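Long-range contacts in hypothetical protein (Bacteroides fragilis, PDB 4JX0), which is of unknown function but binds magnesium and joins an N-terminal BT_3987-like domain to a second domain of the F5/F8 type C (discoidin-like) family: residues D177-S182 with A284-K289; L228-P233 with V297-M302; K256-M261 with G273-K278. All coordinates share one frame; numbering follows the deposited sequence.

Contact 1: residues D177-S182 with A284-K289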
ATOM      1  N   ASP A 177      -5.609   2.755 -14.099  1.00 40.54           N
ATOM      2  CA  ASP A 177      -6.347   3.908 -13.580  1.00 41.11           C
ATOM      3  C   ASP A 177      -7.561   3.974 -14.462  1.00 43.81           C
ATOM      4  O   ASP A 177      -7.659   4.854 -15.328  1.00 45.25           O
ATOM      5  CB  ASP A 177      -5.485   5.189 -13.614  1.00 44.79           C
ATOM      6  CG  ASP A 177      -6.175   6.486 -13.256  1.00 63.77           C
ATOM      7  OD1 ASP A 177      -7.193   6.436 -12.523  1.00 65.92           O
ATOM      8  OD2 ASP A 177      -5.708   7.562 -13.728  1.00 69.96           O
ATOM      9  N   ASN A 178      -8.440   2.958 -14.323  1.00 36.70           N
ATOM     10  CA  ASN A 178      -9.623   2.817 -15.166  1.00 35.19           C
ATOM     11  C   ASN A 178     -10.921   2.797 -14.369  1.00 37.10           C
ATOM     12  O   ASN A 178     -11.914   2.319 -14.898  1.00 37.20           O
ATOM     13  CB  ASN A 178      -9.512   1.535 -15.996  1.00 32.16           C
ATOM     14  CG  ASN A 178     -10.465   1.483 -17.152  1.00 41.11           C
ATOM     15  OD1 ASN A 178     -10.597   2.447 -17.905  1.00 37.66           O
ATOM     16  ND2 ASN A 178     -11.190   0.386 -17.291  1.00 27.67           N
ATOM     17  N   ILE A 179     -10.952   3.351 -13.142  1.00 31.68           N
ATOM     18  CA  ILE A 179     -12.176   3.411 -12.345  1.00 30.09           C
ATOM     19  C   ILE A 179     -12.456   4.873 -12.009  1.00 33.45           C
ATOM     20  O   ILE A 179     -11.619   5.532 -11.390  1.00 32.97           O
ATOM     21  CB  ILE A 179     -12.082   2.519 -11.079  1.00 32.22           C
ATOM     22  CG1 ILE A 179     -11.989   1.010 -11.447  1.00 31.69           C
ATOM     23  CG2 ILE A 179     -13.249   2.775 -10.130  1.00 32.97           C
ATOM     24  CD1 ILE A 179     -13.217   0.371 -12.072  1.00 32.41           C
ATOM     25  N   ASP A 180     -13.631   5.377 -12.432  1.00 29.67           N
ATOM     26  CA  ASP A 180     -14.077   6.739 -12.158  1.00 29.86           C
ATOM     27  C   ASP A 180     -14.934   6.730 -10.882  1.00 34.19           C
ATOM     28  O   ASP A 180     -15.920   5.990 -10.802  1.00 33.90           O
ATOM     29  CB  ASP A 180     -14.849   7.308 -13.349  1.00 32.50           C
ATOM     30  CG  ASP A 180     -15.307   8.735 -13.142  1.00 50.53           C
ATOM     31  OD1 ASP A 180     -14.443   9.639 -13.096  1.00 54.02           O
ATOM     32  OD2 ASP A 180     -16.522   8.949 -12.999  1.00 56.29           O
ATOM     33  N   SER A 181     -14.547   7.556  -9.893  1.00 30.23           N
ATOM     34  CA  SER A 181     -15.196   7.645  -8.590  1.00 29.38           C
ATOM     35  C   SER A 181     -16.080   8.913  -8.439  1.00 33.73           C
ATOM     36  O   SER A 181     -16.397   9.307  -7.312  1.00 33.71           O
ATOM     37  CB  SER A 181     -14.128   7.638  -7.507  1.00 32.55           C
ATOM     38  OG  SER A 181     -13.163   6.621  -7.732  1.00 41.26           O
ATOM     39  N   SER A 182     -16.522   9.518  -9.558  1.00 29.54           N
ATOM     40  CA  SER A 182     -17.369  10.707  -9.519  1.00 29.20           C
ATOM     41  C   SER A 182     -18.770  10.403  -8.988  1.00 35.08           C
ATOM     42  O   SER A 182     -19.469  11.332  -8.586  1.00 36.87           O
ATOM     43  CB  SER A 182     -17.494  11.313 -10.908  1.00 31.32           C
ATOM     44  OG  SER A 182     -18.327  10.515 -11.729  1.00 38.41           O
ATOM     45  N   ALA A 284     -24.383   3.748  -5.247  1.00 26.42           N
ATOM     46  CA  ALA A 284     -22.979   3.865  -5.639  1.00 25.18           C
ATOM     47  C   ALA A 284     -22.848   3.526  -7.113  1.00 28.47           C
ATOM     48  O   ALA A 284     -23.255   2.436  -7.506  1.00 28.83           O
ATOM     49  CB  ALA A 284     -22.116   2.931  -4.803  1.00 25.44           C
ATOM     50  N   TYR A 285     -22.323   4.453  -7.936  1.00 23.34           N
ATOM     51  CA  TYR A 285     -22.124   4.236  -9.372  1.00 22.00           C
ATOM     52  C   TYR A 285     -20.648   4.055  -9.619  1.00 26.82           C
ATOM     53  O   TYR A 285     -19.889   5.016  -9.462  1.00 27.20           O
ATOM     54  CB  TYR A 285     -22.669   5.405 -10.209  1.00 22.42           C
ATOM     55  CG  TYR A 285     -24.176   5.446 -10.301  1.00 23.13           C
ATOM     56  CD1 TYR A 285     -24.865   4.592 -11.157  1.00 24.81           C
ATOM     57  CD2 TYR A 285     -24.914   6.370  -9.573  1.00 23.76           C
ATOM     58  CE1 TYR A 285     -26.254   4.651 -11.278  1.00 25.55           C
ATOM     59  CE2 TYR A 285     -26.300   6.446  -9.690  1.00 24.59           C
ATOM     60  CZ  TYR A 285     -26.966   5.588 -10.545  1.00 33.44           C
ATOM     61  OH  TYR A 285     -28.335   5.628 -10.574  1.00 37.77           O
ATOM     62  N   ILE A 286     -20.224   2.822  -9.948  1.00 22.91           N
ATOM     63  CA  ILE A 286     -18.820   2.500 -10.230  1.00 22.34           C
ATOM     64  C   ILE A 286     -18.690   2.481 -11.741  1.00 28.93           C
ATOM     65  O   ILE A 286     -19.367   1.669 -12.364  1.00 30.55           O
ATOM     66  CB  ILE A 286     -18.433   1.149  -9.575  1.00 24.07           C
ATOM     67  CG1 ILE A 286     -18.808   1.158  -8.071  1.00 23.59           C
ATOM     68  CG2 ILE A 286     -16.941   0.856  -9.791  1.00 23.58           C
ATOM     69  CD1 ILE A 286     -18.604  -0.080  -7.366  1.00 28.48           C
ATOM     70  N   SER A 287     -17.889   3.387 -12.341  1.00 25.18           N
ATOM     71  CA  SER A 287     -17.767   3.481 -13.802  1.00 25.97           C
ATOM     72  C   SER A 287     -16.376   3.208 -14.303  1.00 32.79           C
ATOM     73  O   SER A 287     -15.409   3.693 -13.729  1.00 32.85           O
ATOM     74  CB  SER A 287     -18.164   4.875 -14.282  1.00 29.96           C
ATOM     75  OG  SER A 287     -19.527   5.168 -14.042  1.00 44.41           O
ATOM     76  N   PHE A 288     -16.281   2.493 -15.433  1.00 31.19           N
ATOM     77  CA  PHE A 288     -15.019   2.257 -16.111  1.00 31.62           C
ATOM     78  C   PHE A 288     -14.724   3.467 -16.997  1.00 35.89           C
ATOM     79  O   PHE A 288     -15.590   3.853 -17.793  1.00 35.81           O
ATOM     80  CB  PHE A 288     -15.068   0.974 -16.961  1.00 34.04           C
ATOM     81  CG  PHE A 288     -15.093  -0.312 -16.170  1.00 35.67           C
ATOM     82  CD1 PHE A 288     -13.984  -0.724 -15.449  1.00 39.30           C
ATOM     83  CD2 PHE A 288     -16.180  -1.167 -16.240  1.00 37.99           C
ATOM     84  CE1 PHE A 288     -13.990  -1.930 -14.747  1.00 39.99           C
ATOM     85  CE2 PHE A 288     -16.184  -2.375 -15.538  1.00 41.01           C
ATOM     86  CZ  PHE A 288     -15.089  -2.749 -14.798  1.00 39.13           C
ATOM     87  N   LYS A 289     -13.526   4.073 -16.869  1.00 31.91           N
ATOM     88  CA  LYS A 289     -13.124   5.222 -17.698  1.00 31.91           C
ATOM     89  C   LYS A 289     -13.150   4.833 -19.173  1.00 37.88           C
ATOM     90  O   LYS A 289     -13.639   5.591 -20.012  1.00 38.95           O
ATOM     91  CB  LYS A 289     -11.740   5.737 -17.296  1.00 33.69           C
ATOM     92  CG  LYS A 289     -11.758   6.486 -15.975  1.00 36.03           C
ATOM     93  CD  LYS A 289     -10.371   6.792 -15.459  1.00 36.28           C
ATOM     94  CE  LYS A 289     -10.423   7.857 -14.394  1.00 47.40           C
ATOM     95  NZ  LYS A 289      -9.146   7.997 -13.673  1.00 54.68           N
TER
HETATM   96  O   HOH W   1     -18.576   7.008 -10.680  1.00 29.61           O

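Contact 2: residues L228-P233 with V297-M302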
ATOM      1  N   LEU A 228     -17.182  -9.952  -3.534  1.00 31.44           N
ATOM      2  CA  LEU A 228     -18.425 -10.160  -4.268  1.00 29.98           C
ATOM      3  C   LEU A 228     -18.088 -10.291  -5.738  1.00 33.08           C
ATOM      4  O   LEU A 228     -17.588  -9.322  -6.313  1.00 31.93           O
ATOM      5  CB  LEU A 228     -19.382  -8.988  -4.028  1.00 28.89           C
ATOM      6  CG  LEU A 228     -20.664  -8.943  -4.871  1.00 31.73           C
ATOM      7  CD1 LEU A 228     -21.526 -10.184  -4.649  1.00 31.16           C
ATOM      8  CD2 LEU A 228     -21.443  -7.690  -4.577  1.00 32.76           C
ATOM      9  N   THR A 229     -18.340 -11.470  -6.346  1.00 29.90           N
ATOM     10  CA  THR A 229     -18.051 -11.705  -7.760  1.00 30.05           C
ATOM     11  C   THR A 229     -19.320 -11.616  -8.584  1.00 34.88           C
ATOM     12  O   THR A 229     -20.327 -12.207  -8.221  1.00 34.60           O
ATOM     13  CB  THR A 229     -17.374 -13.061  -7.985  1.00 38.71           C
ATOM     14  OG1 THR A 229     -16.354 -13.248  -7.018  1.00 39.27           O
ATOM     15  CG2 THR A 229     -16.750 -13.180  -9.366  1.00 38.71           C
ATOM     16  N   ILE A 230     -19.255 -10.883  -9.700  1.00 32.45           N
ATOM     17  CA  ILE A 230     -20.335 -10.719 -10.675  1.00 32.66           C
ATOM     18  C   ILE A 230     -19.958 -11.621 -11.822  1.00 38.35           C
ATOM     19  O   ILE A 230     -18.877 -11.437 -12.375  1.00 38.57           O
ATOM     20  CB  ILE A 230     -20.478  -9.225 -11.125  1.00 35.15           C
ATOM     21  CG1 ILE A 230     -21.264  -8.395 -10.093  1.00 35.68           C
ATOM     22  CG2 ILE A 230     -21.145  -9.115 -12.504  1.00 34.38           C
ATOM     23  CD1 ILE A 230     -20.670  -8.346  -8.747  1.00 44.59           C
ATOM     24  N   ILE A 231     -20.814 -12.585 -12.188  1.00 35.45           N
ATOM     25  CA  ILE A 231     -20.518 -13.511 -13.278  1.00 35.70           C
ATOM     26  C   ILE A 231     -21.508 -13.265 -14.406  1.00 40.33           C
ATOM     27  O   ILE A 231     -22.707 -13.450 -14.213  1.00 39.06           O
ATOM     28  CB  ILE A 231     -20.557 -14.976 -12.774  1.00 39.15           C
ATOM     29  CG1 ILE A 231     -19.587 -15.186 -11.585  1.00 39.19           C
ATOM     30  CG2 ILE A 231     -20.213 -15.948 -13.907  1.00 40.44           C
ATOM     31  CD1 ILE A 231     -19.997 -16.214 -10.657  1.00 43.62           C
ATOM     32  N   LEU A 232     -21.000 -12.860 -15.584  1.00 38.97           N
ATOM     33  CA  LEU A 232     -21.828 -12.606 -16.764  1.00 39.57           C
ATOM     34  C   LEU A 232     -22.044 -13.908 -17.543  1.00 46.67           C
ATOM     35  O   LEU A 232     -21.192 -14.798 -17.463  1.00 47.19           O
ATOM     36  CB  LEU A 232     -21.164 -11.571 -17.684  1.00 39.16           C
ATOM     37  CG  LEU A 232     -20.700 -10.273 -17.034  1.00 42.44           C
ATOM     38  CD1 LEU A 232     -20.044  -9.373 -18.051  1.00 42.69           C
ATOM     39  CD2 LEU A 232     -21.857  -9.545 -16.364  1.00 43.28           C
ATOM     40  N   PRO A 233     -23.134 -14.043 -18.332  1.00 44.35           N
ATOM     41  CA  PRO A 233     -23.330 -15.284 -19.113  1.00 45.61           C
ATOM     42  C   PRO A 233     -22.259 -15.507 -20.189  1.00 52.83           C
ATOM     43  O   PRO A 233     -21.862 -16.653 -20.433  1.00 53.50           O
ATOM     44  CB  PRO A 233     -24.707 -15.094 -19.757  1.00 46.90           C
ATOM     45  CG  PRO A 233     -25.314 -13.947 -19.072  1.00 50.27           C
ATOM     46  CD  PRO A 233     -24.232 -13.087 -18.563  1.00 45.24           C
ATOM     47  N   VAL A 297     -16.416  -9.777 -12.839  1.00 29.14           N
ATOM     48  CA  VAL A 297     -15.909  -8.598 -12.116  1.00 27.82           C
ATOM     49  C   VAL A 297     -16.015  -8.932 -10.627  1.00 32.51           C
ATOM     50  O   VAL A 297     -17.044  -9.458 -10.208  1.00 32.70           O
ATOM     51  CB  VAL A 297     -16.661  -7.293 -12.485  1.00 29.92           C
ATOM     52  CG1 VAL A 297     -16.144  -6.109 -11.671  1.00 28.82           C
ATOM     53  CG2 VAL A 297     -16.543  -7.007 -13.976  1.00 30.01           C
ATOM     54  N   ARG A 298     -14.960  -8.670  -9.840  1.00 28.74           N
ATOM     55  CA  ARG A 298     -14.920  -8.993  -8.413  1.00 28.70           C
ATOM     56  C   ARG A 298     -14.555  -7.765  -7.596  1.00 33.18           C
ATOM     57  O   ARG A 298     -13.501  -7.161  -7.807  1.00 33.66           O
ATOM     58  CB  ARG A 298     -13.912 -10.138  -8.146  1.00 29.63           C
ATOM     59  CG  ARG A 298     -13.782 -10.583  -6.685  1.00 38.92           C
ATOM     60  CD  ARG A 298     -12.788 -11.718  -6.541  1.00 56.62           C
ATOM     61  NE  ARG A 298     -13.309 -12.960  -7.115  1.00 80.74           N
ATOM     62  CZ  ARG A 298     -12.642 -14.111  -7.188  1.00100.55           C
ATOM     63  NH1 ARG A 298     -11.398 -14.200  -6.722  1.00 93.24           N
ATOM     64  NH2 ARG A 298     -13.213 -15.183  -7.731  1.00 83.89           N
ATOM     65  N   PHE A 299     -15.405  -7.428  -6.625  1.00 28.48           N
ATOM     66  CA  PHE A 299     -15.193  -6.291  -5.740  1.00 26.80           C
ATOM     67  C   PHE A 299     -14.518  -6.791  -4.481  1.00 31.84           C
ATOM     68  O   PHE A 299     -15.023  -7.732  -3.868  1.00 32.33           O
ATOM     69  CB  PHE A 299     -16.526  -5.616  -5.418  1.00 27.26           C
ATOM     70  CG  PHE A 299     -17.203  -5.074  -6.651  1.00 27.53           C
ATOM     71  CD1 PHE A 299     -16.752  -3.910  -7.253  1.00 29.54           C
ATOM     72  CD2 PHE A 299     -18.300  -5.718  -7.202  1.00 28.86           C
ATOM     73  CE1 PHE A 299     -17.381  -3.405  -8.387  1.00 30.05           C
ATOM     74  CE2 PHE A 299     -18.916  -5.219  -8.346  1.00 31.21           C
ATOM     75  CZ  PHE A 299     -18.449  -4.071  -8.934  1.00 28.85           C
ATOM     76  N   GLU A 300     -13.366  -6.203  -4.119  1.00 27.79           N
ATOM     77  CA  GLU A 300     -12.583  -6.600  -2.946  1.00 27.72           C
ATOM     78  C   GLU A 300     -12.283  -5.396  -2.063  1.00 33.47           C
ATOM     79  O   GLU A 300     -12.420  -4.258  -2.499  1.00 32.30           O
ATOM     80  CB  GLU A 300     -11.249  -7.240  -3.389  1.00 28.89           C
ATOM     81  CG  GLU A 300     -11.387  -8.415  -4.339  1.00 36.03           C
ATOM     82  CD  GLU A 300     -10.070  -9.002  -4.806  1.00 52.88           C
ATOM     83  OE1 GLU A 300      -9.095  -8.231  -4.957  1.00 41.58           O
ATOM     84  OE2 GLU A 300     -10.026 -10.226  -5.065  1.00 51.74           O
ATOM     85  N   ASN A 301     -11.862  -5.656  -0.816  1.00 32.32           N
ATOM     86  CA  ASN A 301     -11.478  -4.622   0.143  1.00 32.16           C
ATOM     87  C   ASN A 301     -12.565  -3.529   0.245  1.00 36.64           C
ATOM     88  O   ASN A 301     -12.280  -2.326   0.195  1.00 37.25           O
ATOM     89  CB  ASN A 301     -10.127  -4.044  -0.299  1.00 31.85           C
ATOM     90  CG  ASN A 301      -9.409  -3.285   0.777  1.00 50.14           C
ATOM     91  OD1 ASN A 301      -9.310  -3.736   1.920  1.00 42.82           O
ATOM     92  ND2 ASN A 301      -8.902  -2.107   0.446  1.00 45.78           N
HETATM   93  N   MSE A 302     -13.819  -3.964   0.409  1.00 32.51           N
HETATM   94  CA  MSE A 302     -14.959  -3.046   0.441  1.00 30.94           C
HETATM   95  C   MSE A 302     -15.067  -2.364   1.800  1.00 33.48           C
HETATM   96  O   MSE A 302     -15.352  -3.029   2.803  1.00 34.19           O
HETATM   97  CB  MSE A 302     -16.258  -3.779   0.100  1.00 33.07           C
HETATM   98  CG  MSE A 302     -16.183  -4.555  -1.207  1.00 39.99           C
HETATM   99 SE   MSE A 302     -17.833  -5.445  -1.618  0.75 48.23          SE
HETATM  100  CE  MSE A 302     -18.703  -4.006  -2.576  1.00 44.31           C
TER

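Contact 3: residues K256-M261 with G273-K278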
ATOM      1  N   LYS A 256     -18.076   3.118   0.464  1.00 27.65           N
ATOM      2  CA  LYS A 256     -17.253   4.279   0.126  1.00 27.01           C
ATOM      3  C   LYS A 256     -16.254   3.907  -0.930  1.00 32.05           C
ATOM      4  O   LYS A 256     -16.196   4.560  -1.975  1.00 32.01           O
ATOM      5  CB  LYS A 256     -16.498   4.811   1.348  1.00 29.38           C
ATOM      6  CG  LYS A 256     -15.884   6.198   1.100  1.00 36.18           C
ATOM      7  CD  LYS A 256     -14.505   6.360   1.682  1.00 35.09           C
ATOM      8  CE  LYS A 256     -14.071   7.804   1.718  1.00 34.04           C
ATOM      9  NZ  LYS A 256     -14.066   8.446   0.376  1.00 30.41           N
ATOM     10  N   SER A 257     -15.428   2.879  -0.639  1.00 29.37           N
ATOM     11  CA  SER A 257     -14.362   2.450  -1.536  1.00 28.96           C
ATOM     12  C   SER A 257     -14.242   0.949  -1.661  1.00 32.26           C
ATOM     13  O   SER A 257     -14.647   0.221  -0.762  1.00 32.29           O
ATOM     14  CB  SER A 257     -13.024   2.991  -1.039  1.00 32.27           C
ATOM     15  OG  SER A 257     -12.696   2.468   0.237  1.00 41.36           O
ATOM     16  N   CYS A 258     -13.640   0.500  -2.773  1.00 28.79           N
ATOM     17  CA  CYS A 258     -13.331  -0.908  -3.039  1.00 28.67           C
ATOM     18  C   CYS A 258     -12.392  -1.033  -4.249  1.00 33.70           C
ATOM     19  O   CYS A 258     -12.284  -0.117  -5.067  1.00 34.71           O
ATOM     20  CB  CYS A 258     -14.599  -1.727  -3.246  1.00 29.12           C
ATOM     21  SG  CYS A 258     -15.523  -1.305  -4.737  1.00 33.13           S
ATOM     22  N   ARG A 259     -11.735  -2.185  -4.351  1.00 29.73           N
ATOM     23  CA  ARG A 259     -10.813  -2.551  -5.429  1.00 29.02           C
ATOM     24  C   ARG A 259     -11.603  -3.315  -6.480  1.00 34.01           C
ATOM     25  O   ARG A 259     -12.275  -4.280  -6.120  1.00 33.68           O
ATOM     26  CB  ARG A 259      -9.715  -3.420  -4.830  1.00 25.38           C
ATOM     27  CG  ARG A 259      -8.534  -3.750  -5.736  1.00 34.26           C
ATOM     28  CD  ARG A 259      -7.776  -4.932  -5.164  1.00 36.16           C
ATOM     29  NE  ARG A 259      -7.447  -4.703  -3.749  1.00 41.41           N
ATOM     30  CZ  ARG A 259      -7.448  -5.620  -2.778  1.00 51.30           C
ATOM     31  NH1 ARG A 259      -7.743  -6.888  -3.046  1.00 35.73           N
ATOM     32  NH2 ARG A 259      -7.135  -5.280  -1.534  1.00 37.91           N
ATOM     33  N   VAL A 260     -11.558  -2.890  -7.761  1.00 30.03           N
ATOM     34  CA  VAL A 260     -12.329  -3.537  -8.825  1.00 29.59           C
ATOM     35  C   VAL A 260     -11.415  -4.451  -9.672  1.00 34.08           C
ATOM     36  O   VAL A 260     -10.659  -3.956 -10.519  1.00 34.04           O
ATOM     37  CB  VAL A 260     -13.054  -2.482  -9.709  1.00 32.91           C
ATOM     38  CG1 VAL A 260     -13.972  -3.158 -10.727  1.00 32.98           C
ATOM     39  CG2 VAL A 260     -13.842  -1.502  -8.854  1.00 31.95           C
HETATM   40  N   MSE A 261     -11.527  -5.786  -9.465  1.00 30.02           N
HETATM   41  CA  MSE A 261     -10.791  -6.801 -10.242  1.00 29.83           C
HETATM   42  C   MSE A 261     -11.631  -7.207 -11.432  1.00 35.36           C
HETATM   43  O   MSE A 261     -12.841  -7.358 -11.280  1.00 35.45           O
HETATM   44  CB  MSE A 261     -10.505  -8.054  -9.403  1.00 32.03           C
HETATM   45  CG  MSE A 261      -9.844  -7.796  -8.066  1.00 38.54           C
HETATM   46 SE   MSE A 261      -8.133  -6.908  -8.212  0.75 46.09          SE
HETATM   47  CE  MSE A 261      -7.145  -8.268  -9.157  1.00 43.16           C
ATOM     48  N   GLY A 273      -8.425  -0.555 -10.890  1.00 29.88           N
ATOM     49  CA  GLY A 273      -8.346   0.643 -10.073  1.00 28.82           C
ATOM     50  C   GLY A 273      -9.137   0.538  -8.789  1.00 31.86           C
ATOM     51  O   GLY A 273      -9.766  -0.485  -8.501  1.00 30.95           O
ATOM     52  N   VAL A 274      -9.104   1.612  -8.009  1.00 28.34           N
ATOM     53  CA  VAL A 274      -9.811   1.693  -6.750  1.00 27.87           C
ATOM     54  C   VAL A 274     -10.975   2.664  -6.894  1.00 33.38           C
ATOM     55  O   VAL A 274     -10.782   3.822  -7.292  1.00 34.10           O
ATOM     56  CB  VAL A 274      -8.866   2.122  -5.599  1.00 30.67           C
ATOM     57  CG1 VAL A 274      -9.632   2.280  -4.282  1.00 30.46           C
ATOM     58  CG2 VAL A 274      -7.715   1.129  -5.440  1.00 29.99           C
ATOM     59  N   PHE A 275     -12.181   2.197  -6.545  1.00 28.69           N
ATOM     60  CA  PHE A 275     -13.347   3.059  -6.462  1.00 27.39           C
ATOM     61  C   PHE A 275     -13.252   3.698  -5.097  1.00 32.04           C
ATOM     62  O   PHE A 275     -12.909   2.996  -4.154  1.00 31.99           O
ATOM     63  CB  PHE A 275     -14.641   2.261  -6.628  1.00 28.34           C
ATOM     64  CG  PHE A 275     -15.886   3.094  -6.415  1.00 28.93           C
ATOM     65  CD1 PHE A 275     -16.289   4.024  -7.360  1.00 30.44           C
ATOM     66  CD2 PHE A 275     -16.677   2.916  -5.289  1.00 29.71           C
ATOM     67  CE1 PHE A 275     -17.459   4.754  -7.185  1.00 30.42           C
ATOM     68  CE2 PHE A 275     -17.841   3.657  -5.117  1.00 31.30           C
ATOM     69  CZ  PHE A 275     -18.224   4.567  -6.067  1.00 28.87           C
ATOM     70  N   ASP A 276     -13.429   5.014  -4.994  1.00 28.58           N
ATOM     71  CA  ASP A 276     -13.354   5.729  -3.714  1.00 27.98           C
ATOM     72  C   ASP A 276     -14.153   7.017  -3.852  1.00 32.22           C
ATOM     73  O   ASP A 276     -13.592   8.061  -4.207  1.00 32.51           O
ATOM     74  CB  ASP A 276     -11.885   5.992  -3.316  1.00 29.50           C
ATOM     75  CG  ASP A 276     -11.670   6.725  -1.996  1.00 43.04           C
ATOM     76  OD1 ASP A 276     -12.603   6.742  -1.164  1.00 43.97           O
ATOM     77  OD2 ASP A 276     -10.554   7.253  -1.782  1.00 51.61           O
ATOM     78  N   ARG A 277     -15.480   6.927  -3.644  1.00 27.68           N
ATOM     79  CA  ARG A 277     -16.360   8.077  -3.838  1.00 27.84           C
ATOM     80  C   ARG A 277     -16.338   9.024  -2.648  1.00 35.90           C
ATOM     81  O   ARG A 277     -15.920   8.661  -1.545  1.00 35.98           O
ATOM     82  CB  ARG A 277     -17.804   7.673  -4.163  1.00 24.07           C
ATOM     83  CG  ARG A 277     -18.505   6.801  -3.134  1.00 24.43           C
ATOM     84  CD  ARG A 277     -20.000   6.772  -3.366  1.00 23.03           C
ATOM     85  NE  ARG A 277     -20.667   5.905  -2.396  1.00 23.16           N
ATOM     86  CZ  ARG A 277     -21.974   5.871  -2.164  1.00 41.02           C
ATOM     87  NH1 ARG A 277     -22.798   6.677  -2.825  1.00 37.93           N
ATOM     88  NH2 ARG A 277     -22.470   5.035  -1.265  1.00 27.54           N
ATOM     89  N   LYS A 278     -16.759  10.264  -2.915  1.00 33.49           N
ATOM     90  CA  LYS A 278     -16.833  11.351  -1.950  1.00 33.77           C
ATOM     91  C   LYS A 278     -18.292  11.787  -1.704  1.00 37.36           C
ATOM     92  O   LYS A 278     -18.522  12.619  -0.845  1.00 37.89           O
ATOM     93  CB  LYS A 278     -15.995  12.534  -2.478  1.00 37.25           C
ATOM     94  CG  LYS A 278     -14.479  12.357  -2.276  1.00 52.64           C
ATOM     95  CD  LYS A 278     -13.667  12.633  -3.545  1.00 66.04           C
ATOM     96  CE  LYS A 278     -13.707  11.483  -4.536  1.00 77.33           C
ATOM     97  NZ  LYS A 278     -13.311  11.909  -5.909  1.00 82.26           N
TER

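Contact 1: residues D177-S182 with A284-K289
Ile179 and Phe288 form a non-hydrogen-bonded antiparallel pair, and their side chains run abreast in one direction. Chi2 (-68°) swings Ile179 CD1 obliquely up to the ring, 3.6 Å from Phe288 CE1, while its other branch, CG2, touches Ile286 CG2. Asn178 brings its amide to the same ring: ND2 lies 3.5 Å from Phe288 CD1, the two planes only 23° apart. The amide is fixed by other partners, Lys290 N on OD1 and His272 ND1 on ND2.

Where the chain turns its corner, the extended side chain of Lys289 slides past Asn178 to a salt bridge, NZ to Asp177 OD1, 2.8 Å, met from above the carboxylate plane. A long, flexible lysine suits this exposed edge. In the backbone, Lys289 N bonds to Asn178 O at 3.1 Å, well above the carbonyl plane, and Asp180 N to Ser287 O at 2.8 Å; beyond them one water donates to both Asp180 O and Tyr285 O.

The short strand 179-180 thus borders strand 283-294, whose other side bonds to strand 235-244. Ile179 and Ile286 pack on Val260 and Phe275 of strands 255-263 and 269-276, in the facing sheet.

Contact 2: residues L228-P233 with V297-M302
Ile230 sets its terminal methyl against the rim of the Phe299 ring: CD1 sits near the ring plane, 3.6 Å from Phe299 CE2, and the two side chains meet at a slant. On this same face, Ile230 stands beside Val297, the CB atoms 4.5 Å apart, and Leu228 is paired with Phe299. Branched aliphatic and aromatic residues suit this face because it is buried: Ile230 and Val297 pack on Phe241 of strand 235-244, and Leu228 on Leu209, the residue next to the magnesium ligand Ser208.

The other face carries the polar pair Thr229 and Arg298, which are non-hydrogen-bonded partners in the ladder. The guanidinium end of Arg298 reaches the threonine hydroxyl, NE giving a bent hydrogen bond (145° at the hydrogen) to Thr229 OG1 at 3.1 Å. The arginine is straight as far as CD and then bends (chi3 -70°), which brings NE beside the Thr229 hydroxyl. The hydroxyl lies at the guanidinium edge, tilted from its plane. Tyr227 and Trp269 make cation-pi contacts with the same group.

Around these side chains the backbones close in the regular antiparallel ladder. Leu228 and Phe299 exchange two hydrogen bonds, and so do Ile230 and Val297; the shortest runs from Ile230 N to Val297 O, 2.7 Å.

The strand pair is therefore two-sided: a hydrocarbon face packs into the core, whereas the Arg298 charge is probably stabilised by the threonine oxygen and two aromatic rings, with no carboxylate taking part across the pair.

Contact 3: residues K256-M261 with G273-K278
Phe275 turns its ring toward the backbone of Lys256 and Ser257. Lys256 O approaches the ring obliquely, 3.7 Å from Phe275 CE2, and Arg277 N stands over the centre of one face, 4.3 Å above the plane. Cys258 SG also comes in obliquely, 4.1 Å from Phe275 CB, a small group suited to a buried place beside an aromatic. Ile286 touches the ring from strand 283-294.

A second flat group, the Asp276 carboxylate, receives Lys256 NZ at OD1 on the syn side, tilted 30° out of plane, in a 2.7 Å salt bridge. The lysine leaves its strand pointing away and curls back, bending at chi2 and again at chi4 (-58°), which sets NZ beside OD1 and the Arg277 carbonyl, NZ lying 2.7 Å from Arg277 O.

Backbone bonds join Cys258 with Phe275 in both directions, Val260 N to Gly273 O, nearly straight at 3.1 Å, and Arg277 N, the group above the ring, to Lys256 O at 3.0 Å. Gly273 has a positive phi at which a CB would press on the preceding carbonyl. On its other edge, strand 255-263 sets Lys256 and Ser257 against the single residue Met303 of strand 296-304, a classic beta bulge.

One ammonium group thus serves a carboxylate and a carbonyl at the open end of the hairpin, an environment likely to keep Lys256 protonated and Asp276 ionised.

In the fold
The three contacts lie in the C-terminal part of the chain, in two antiparallel sheets packed face to face, consistent with the beta sandwich of F5/F8 type C domains. Contacts 2 and 3 share the five-stranded sheet, where strands 296-304 and 255-263 are neighbours; contact 1 belongs to the facing sheet. Centres of contacts 1 and 3 are about 8 Å apart, those of 2 and 3 about 12 Å, and those of 1 and 2 about 15 Å. Contact 3, a local hairpin, is nested within the loops closed by contacts 1 and 2, which themselves interlace along the sequence. Ile286 meeting Phe299 joins the sheets through the core, a probable Ser181-Asp276 hydrogen bond ties contact 1 to 3, and the Arg259-Glu300 salt bridge links contacts 2 and 3.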